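Local coordinates for putative transcriptional regulator protein, LacI family (Rhizobium etli, PDB 3MIZ) that is probably a DNA-binding transcriptional regulator of the LacI family, carrying a periplasmic-binding-protein-like domain of the kind that senses small molecules in its relatives, at residues G220-I223 with P224-V227. Residues are numbered along the deposited sequence; the frame is centred on the assembly and turned at random.
Sequences GLRI and PQDV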
loop_
_atom_site.group_PDB
_atom_site.type_symbol
_atom_site.label_atom_id
_atom_site.label_comp_id
_atom_site.label_asym_id
_atom_site.label_seq_id
_atom_site.Cartn_x
_atom_site.Cartn_y
_atom_site.Cartn_z
ATOM N N GLY A 220 -18.869 -16.887 -14.880
ATOM C CA GLY A 220 -20.048 -16.287 -15.474
ATOM C C GLY A 220 -21.032 -15.687 -14.491
ATOM O O GLY A 220 -22.141 -15.311 -14.873
ATOM N N LEU A 221 -20.647 -15.592 -13.223
ATOM C CA LEU A 221 -21.539 -15.022 -12.220
ATOM C C LEU A 221 -21.413 -13.500 -12.183
ATOM O O LEU A 221 -20.314 -12.961 -12.318
ATOM C CB LEU A 221 -21.222 -15.602 -10.838
ATOM C CG LEU A 221 -21.441 -17.113 -10.692
ATOM C CD1 LEU A 221 -20.948 -17.590 -9.333
ATOM C CD2 LEU A 221 -22.923 -17.424 -10.862
ATOM N N ARG A 222 -22.546 -12.821 -12.015
ATOM C CA ARG A 222 -22.581 -11.362 -11.938
ATOM C C ARG A 222 -22.543 -11.044 -10.453
ATOM O O ARG A 222 -23.234 -11.688 -9.657
ATOM C CB ARG A 222 -23.871 -10.825 -12.561
ATOM C CG ARG A 222 -24.103 -11.317 -13.980
ATOM C CD ARG A 222 -25.439 -10.841 -14.543
ATOM N NE ARG A 222 -25.656 -11.350 -15.897
ATOM C CZ ARG A 222 -26.690 -11.023 -16.669
ATOM N NH1 ARG A 222 -27.614 -10.182 -16.224
ATOM N NH2 ARG A 222 -26.797 -11.537 -17.888
ATOM N N ILE A 223 -21.755 -10.050 -10.066
ATOM C CA ILE A 223 -21.628 -9.757 -8.649
ATOM C C ILE A 223 -22.939 -9.565 -7.888
ATOM O O ILE A 223 -23.567 -10.550 -7.501
ATOM C CB ILE A 223 -20.662 -8.582 -8.398
ATOM C CG1 ILE A 223 -19.328 -8.852 -9.099
ATOM C CG2 ILE A 223 -20.435 -8.410 -6.900
ATOM C CD1 ILE A 223 -18.620 -10.137 -8.651
ATOM N N PRO A 224 -23.405 -8.321 -7.687
ATOM C CA PRO A 224 -24.660 -8.300 -6.931
ATOM C C PRO A 224 -25.736 -9.298 -7.389
ATOM O O PRO A 224 -26.260 -10.057 -6.575
ATOM C CB PRO A 224 -25.107 -6.841 -7.050
ATOM C CG PRO A 224 -24.577 -6.443 -8.384
ATOM C CD PRO A 224 -23.191 -7.042 -8.386
ATOM N N GLN A 225 -26.034 -9.319 -8.685
ATOM C CA GLN A 225 -27.074 -10.194 -9.233
ATOM C C GLN A 225 -26.984 -11.681 -8.883
ATOM O O GLN A 225 -27.960 -12.274 -8.428
ATOM C CB GLN A 225 -27.135 -10.057 -10.758
ATOM C CG GLN A 225 -28.290 -10.824 -11.408
ATOM C CD GLN A 225 -28.220 -10.825 -12.930
ATOM O OE1 GLN A 225 -28.111 -9.771 -13.562
ATOM N NE2 GLN A 225 -28.285 -12.014 -13.526
ATOM N N ASP A 226 -25.825 -12.289 -9.101
ATOM C CA ASP A 226 -25.660 -13.714 -8.827
ATOM C C ASP A 226 -25.042 -14.052 -7.465
ATOM O O ASP A 226 -25.370 -15.079 -6.865
ATOM C CB ASP A 226 -24.860 -14.341 -9.968
ATOM C CG ASP A 226 -25.611 -14.280 -11.291
ATOM O OD1 ASP A 226 -24.966 -14.278 -12.356
ATOM O OD2 ASP A 226 -26.861 -14.239 -11.255
ATOM N N VAL A 227 -24.150 -13.193 -6.977
ATOM C CA VAL A 227 -23.525 -13.417 -5.675
ATOM C C VAL A 227 -23.068 -12.094 -5.074
ATOM O O VAL A 227 -22.428 -11.294 -5.747
ATOM C CB VAL A 227 -22.310 -14.370 -5.783
ATOM C CG1 VAL A 227 -21.227 -13.754 -6.667
ATOM C CG2 VAL A 227 -21.762 -14.669 -4.387
#
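The side chains of Arg222 and Gln225 lie side by side, pointing the same way, with guanidinium and amide planes 64° apart. At the guanidinium edge, Arg222 NH1 donates to Gln225 OE1 (2.7 Å), in the carbonyl plane and on a lone pair, though the oxygen sits somewhat off the guanidinium plane. Gln225 gets there with CG anti to the backbone N (chi1 -174°) and an extended chain beyond; the amide also lies against Arg222 CD. A weak bond of 3.5 Å links Gln225 NE2 to Asp226 OD2. The other carboxylate oxygen, Asp226 OD1, takes the backbone N-H of Arg222 at 2.8 Å and 163°, on its anti side and tilted from the carboxylate plane, while Leu221 CD2 packs on Asp226 CB (3.7 Å). Arg222 O accepts from both Asp226 N (2.7 Å) and Val227 N (3.2 Å), closing the single helical turn that, in the periplasmic-binding-protein-like domain, follows the Schellman motif at Gly220 ending helix 206-217 and leads into outer strand 228-230. On the buried side, Ile223 reaches Tyr213 and Pro244. Asp226 thus ties the loop at Arg222 to the turn through side chain and backbone alike, and its charge may favour the guanidinium's position, though the charged atoms do not touch.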